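Local coordinates for hypothetical protein APE2540 (Aeropyrum pernix, PDB 1WDV), which probably hydrolyses mischarged aminoacyl-tRNA, most likely Ala-tRNA(Pro), as a free-standing trans-editing partner of prolyl-tRNA synthetase, at residues E7-K10 against T15-L18; A33-S38 against K120-G125. All coordinates share one frame; numbering follows the deposited sequence.

Both contacts reach the antiparallel sheet in which strand 130-134 runs between strands 17-20 and 121-124. Contact 1 packs the N-terminal helix 4-12 against Trp16, in the loop that leads into strand 17-20, one outer strand; contact 2 packs the end of helix 28-35 and the turn after it against strand 121-124, the other. Their centres lie about 16 Å apart. They follow one another along the chain, since strand 17-20 leads on to helix 28-35, and they touch where Leu18 CD2 comes 3.5 Å from Gly125 O. No ligand marks a pocket here, so neither contact can be tied to a defined catalytic site.

Contact 1: residues E7-K10 against T15-L18; sequences EWIK and TWRL
Trp8 turns its CG away from the backbone N (chi1 -172°), which lets the far end of its indole reach Trp16, whose own CG stands beside its backbone N (chi1 -57°) and carries its indole back to meet it. The two six-membered rings come together at their CZ3 corners: Trp8 CZ3 lies 3.4 Å from Trp16 CZ3 and 3.8 Å from Trp16 CH2. Their planes are near parallel, 24° apart, but the centroids are 5.3 Å from each other, and the rings have slid so far that they scarcely overlap. This is a corner contact between indoles and not a full offset stack.

Ile9 fills the angle between the helix and the Trp16 backbone. Its CD1 packs on Trp16 CB at 4.0 Å, while the CG2 branch meets the peptide at Trp16 O, 3.7 Å away. No hydrogen bond crosses between the two segments, so the grip is apolar; the indole NE1 of Trp16 is instead satisfied by the Glu138 carboxylate, which helps fix the rotation of that ring.

After helix 4-12 the chain turns back, and the residues leading into strand 17-20 lie against the helix. Leu132 of strand 130-134 lies against both Ile9 and Trp16, and helix 136-143 adds Ala142 against Trp8 and Leu139 against Trp16.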
loop_
_atom_site.group_PDB
_atom_site.type_symbol
_atom_site.label_atom_id
_atom_site.label_comp_id
_atom_site.label_asym_id
_atom_site.label_seq_id
_atom_site.Cartn_x
_atom_site.Cartn_y
_atom_site.Cartn_z
ATOM N N GLU A 7 -3.713 5.972 14.960
ATOM C CA GLU A 7 -4.069 7.372 15.210
ATOM C C GLU A 7 -4.696 8.004 13.953
ATOM O O GLU A 7 -5.569 8.863 14.044
ATOM C CB GLU A 7 -2.819 8.186 15.633
ATOM C CG GLU A 7 -2.096 7.729 16.924
ATOM C CD GLU A 7 -0.723 8.432 17.141
ATOM O OE1 GLU A 7 0.149 8.383 16.236
ATOM O OE2 GLU A 7 -0.504 9.037 18.220
ATOM N N TRP A 8 -4.267 7.561 12.773
ATOM C CA TRP A 8 -4.783 8.105 11.532
ATOM C C TRP A 8 -6.241 7.695 11.364
ATOM O O TRP A 8 -7.092 8.500 10.996
ATOM C CB TRP A 8 -3.934 7.592 10.350
ATOM C CG TRP A 8 -4.247 8.232 9.024
ATOM C CD1 TRP A 8 -3.612 9.312 8.470
ATOM C CD2 TRP A 8 -5.272 7.851 8.099
ATOM N NE1 TRP A 8 -4.183 9.625 7.258
ATOM C CE2 TRP A 8 -5.204 8.748 7.004
ATOM C CE3 TRP A 8 -6.243 6.845 8.084
ATOM C CZ2 TRP A 8 -6.073 8.661 5.910
ATOM C CZ3 TRP A 8 -7.110 6.759 6.991
ATOM C CH2 TRP A 8 -7.015 7.668 5.918
ATOM N N ILE A 9 -6.521 6.423 11.631
ATOM C CA ILE A 9 -7.858 5.875 11.503
ATOM C C ILE A 9 -8.831 6.589 12.415
ATOM O O ILE A 9 -9.932 6.959 12.005
ATOM C CB ILE A 9 -7.851 4.379 11.847
ATOM C CG1 ILE A 9 -7.021 3.665 10.784
ATOM C CG2 ILE A 9 -9.293 3.814 11.914
ATOM C CD1 ILE A 9 -6.624 2.250 11.143
ATOM N N LYS A 10 -8.414 6.749 13.661
ATOM C CA LYS A 10 -9.246 7.416 14.650
ATOM C C LYS A 10 -9.537 8.871 14.243
ATOM O O LYS A 10 -10.689 9.341 14.329
ATOM C CB LYS A 10 -8.551 7.362 16.006
ATOM C CG LYS A 10 -9.341 8.011 17.131
ATOM C CD LYS A 10 -8.586 7.913 18.441
ATOM C CE LYS A 10 -9.299 8.679 19.553
ATOM N NZ LYS A 10 -8.595 8.510 20.865
ATOM N N THR A 15 -13.705 2.948 10.123
ATOM C CA THR A 15 -13.907 1.644 10.754
ATOM C C THR A 15 -12.795 0.632 10.474
ATOM O O THR A 15 -12.912 -0.536 10.863
ATOM C CB THR A 15 -15.276 1.006 10.331
ATOM O OG1 THR A 15 -15.274 0.671 8.935
ATOM C CG2 THR A 15 -16.427 1.971 10.602
ATOM N N TRP A 16 -11.716 1.088 9.840
ATOM C CA TRP A 16 -10.595 0.202 9.506
ATOM C C TRP A 16 -10.002 -0.406 10.773
ATOM O O TRP A 16 -10.055 0.190 11.843
ATOM C CB TRP A 16 -9.510 0.973 8.758
ATOM C CG TRP A 16 -9.991 1.629 7.518
ATOM C CD1 TRP A 16 -11.235 1.560 6.952
ATOM C CD2 TRP A 16 -9.203 2.444 6.660
ATOM N NE1 TRP A 16 -11.263 2.299 5.777
ATOM C CE2 TRP A 16 -10.026 2.846 5.582
ATOM C CE3 TRP A 16 -7.871 2.866 6.696
ATOM C CZ2 TRP A 16 -9.559 3.665 4.546
ATOM C CZ3 TRP A 16 -7.402 3.672 5.674
ATOM C CH2 TRP A 16 -8.245 4.069 4.616
ATOM N N ARG A 17 -9.405 -1.584 10.635
ATOM C CA ARG A 17 -8.869 -2.288 11.789
ATOM C C ARG A 17 -7.489 -2.844 11.519
ATOM O O ARG A 17 -7.152 -3.118 10.370
ATOM C CB ARG A 17 -9.743 -3.503 12.118
ATOM C CG ARG A 17 -11.222 -3.277 12.259
ATOM C CD ARG A 17 -11.862 -4.544 12.841
ATOM N NE ARG A 17 -11.620 -5.723 12.012
ATOM C CZ ARG A 17 -12.102 -6.929 12.285
ATOM N NH1 ARG A 17 -12.856 -7.106 13.369
ATOM N NH2 ARG A 17 -11.845 -7.955 11.478
ATOM N N LEU A 18 -6.700 -3.025 12.576
ATOM C CA LEU A 18 -5.384 -3.654 12.436
ATOM C C LEU A 18 -5.526 -5.108 12.900
ATOM O O LEU A 18 -6.021 -5.373 14.009
ATOM C CB LEU A 18 -4.315 -2.958 13.287
ATOM C CG LEU A 18 -3.718 -1.639 12.799
ATOM C CD1 LEU A 18 -2.639 -1.232 13.782
ATOM C CD2 LEU A 18 -3.129 -1.791 11.381
#

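Contact 2: residues A33-S38 against K120-G125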
loop_
_atom_site.group_PDB
_atom_site.type_symbol
_atom_site.label_atom_id
_atom_site.label_comp_id
_atom_site.label_asym_id
_atom_site.label_seq_id
_atom_site.Cartn_x
_atom_site.Cartn_y
_atom_site.Cartn_z
ATOM N N ALA A 33 -3.698 -16.986 2.837
ATOM C CA ALA A 33 -4.160 -18.225 3.460
ATOM C C ALA A 33 -4.555 -18.031 4.914
ATOM O O ALA A 33 -5.602 -18.528 5.346
ATOM C CB ALA A 33 -3.084 -19.288 3.363
ATOM N N LEU A 34 -3.732 -17.314 5.669
ATOM C CA LEU A 34 -4.017 -17.107 7.091
ATOM C C LEU A 34 -5.271 -16.284 7.353
ATOM O O LEU A 34 -5.930 -16.460 8.385
ATOM C CB LEU A 34 -2.785 -16.516 7.791
ATOM C CG LEU A 34 -1.622 -17.526 7.765
ATOM C CD1 LEU A 34 -0.485 -17.070 8.639
ATOM C CD2 LEU A 34 -2.087 -18.891 8.237
ATOM N N LEU A 35 -5.623 -15.407 6.417
ATOM C CA LEU A 35 -6.831 -14.601 6.527
ATOM C C LEU A 35 -8.037 -15.228 5.799
ATOM O O LEU A 35 -9.171 -14.728 5.872
ATOM C CB LEU A 35 -6.550 -13.213 5.967
ATOM C CG LEU A 35 -5.681 -12.341 6.848
ATOM C CD1 LEU A 35 -5.360 -11.075 6.068
ATOM C CD2 LEU A 35 -6.412 -11.997 8.152
ATOM N N GLY A 36 -7.786 -16.326 5.084
ATOM C CA GLY A 36 -8.857 -17.007 4.374
ATOM C C GLY A 36 -9.370 -16.279 3.149
ATOM O O GLY A 36 -10.536 -16.438 2.754
ATOM N N VAL A 37 -8.500 -15.475 2.541
ATOM C CA VAL A 37 -8.887 -14.709 1.372
ATOM C C VAL A 37 -7.985 -15.054 0.214
ATOM O O VAL A 37 -7.277 -16.042 0.280
ATOM C CB VAL A 37 -8.850 -13.194 1.678
ATOM C CG1 VAL A 37 -9.858 -12.904 2.801
ATOM C CG2 VAL A 37 -7.435 -12.739 2.119
ATOM N N SER A 38 -8.047 -14.268 -0.852
ATOM C CA SER A 38 -7.205 -14.532 -2.026
ATOM C C SER A 38 -6.042 -13.583 -2.031
ATOM O O SER A 38 -6.049 -12.596 -1.305
ATOM C CB SER A 38 -7.990 -14.317 -3.315
ATOM O OG SER A 38 -8.291 -12.940 -3.480
ATOM N N LYS A 120 -13.292 -5.004 0.889
ATOM C CA LYS A 120 -12.304 -5.121 1.950
ATOM C C LYS A 120 -11.006 -5.737 1.451
ATOM O O LYS A 120 -11.006 -6.744 0.723
ATOM C CB LYS A 120 -12.900 -5.979 3.070
ATOM C CG LYS A 120 -11.993 -6.287 4.237
ATOM C CD LYS A 120 -12.804 -6.995 5.333
ATOM C CE LYS A 120 -13.988 -6.120 5.782
ATOM N NZ LYS A 120 -14.873 -6.770 6.817
ATOM N N VAL A 121 -9.895 -5.102 1.800
ATOM C CA VAL A 121 -8.574 -5.631 1.431
ATOM C C VAL A 121 -7.695 -5.502 2.654
ATOM O O VAL A 121 -8.084 -4.875 3.656
ATOM C CB VAL A 121 -7.915 -4.901 0.222
ATOM C CG1 VAL A 121 -8.788 -5.109 -1.043
ATOM C CG2 VAL A 121 -7.745 -3.416 0.518
ATOM N N TYR A 122 -6.522 -6.129 2.589
ATOM C CA TYR A 122 -5.620 -6.128 3.740
ATOM C C TYR A 122 -4.259 -5.641 3.311
ATOM O O TYR A 122 -3.574 -6.310 2.514
ATOM C CB TYR A 122 -5.512 -7.556 4.306
ATOM C CG TYR A 122 -6.840 -8.151 4.671
ATOM C CD1 TYR A 122 -7.606 -8.831 3.726
ATOM C CD2 TYR A 122 -7.377 -7.948 5.939
ATOM C CE1 TYR A 122 -8.891 -9.295 4.030
ATOM C CE2 TYR A 122 -8.646 -8.397 6.256
ATOM C CZ TYR A 122 -9.398 -9.063 5.302
ATOM O OH TYR A 122 -10.672 -9.484 5.618
ATOM N N GLY A 123 -3.873 -4.470 3.829
ATOM C CA GLY A 123 -2.598 -3.879 3.460
ATOM C C GLY A 123 -1.594 -3.831 4.602
ATOM O O GLY A 123 -1.789 -4.476 5.638
ATOM N N GLY A 124 -0.511 -3.084 4.408
ATOM C CA GLY A 124 0.495 -3.000 5.458
ATOM C C GLY A 124 -0.081 -2.252 6.646
ATOM O O GLY A 124 -0.725 -1.215 6.488
ATOM N N GLY A 125 0.149 -2.770 7.850
ATOM C CA GLY A 125 -0.398 -2.122 9.027
ATOM C C GLY A 125 0.566 -1.258 9.822
ATOM O O GLY A 125 0.197 -0.764 10.891
#
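Across the contact the backbones stay well apart, Leu35 CA lying 9.0 Å from Tyr122 CA, and helix 28-35 finishes in a Schellman motif in which Gly36 takes a positive phi of 72° and its N bonds to Ala33 O at 3.1 Å. The chain therefore turns straight after Leu35, and the side chains of both Leu35 and Val37 leave the backbone toward strand 121-124. Tyr122 CG lies beside its own backbone N, anti to the carbonyl carbon (chi1 -56°), which sends the ring out to meet them and span the distance between the backbones.

Leu35 sets its CD1 methyl over one face of the Tyr122 ring, a CH-pi contact with the carbon 3.9 Å from the centroid and 23° off the ring normal. The methyl is shifted toward the CB end of the ring, where Leu35 CD1 comes 3.6 Å from Tyr122 CG. With an alanine at Tyr122, the Leu35 methyl is likely to lose its aromatic partner and a gap to open beside Val37.

Leu19 of strand 17-20 touches both Leu35 and Tyr122, and Ile42 packs on Leu35 and Val37, so the helix end, the turn and the sheet share one apolar cluster. The Tyr122 backbone also pairs with Glu41 and Val43. Farther along the ring, Val37 comes in obliquely, its CG1 methyl 3.9 Å from Tyr122 CE1 and its CG2 methyl 4.2 Å from that same Tyr122 CE1.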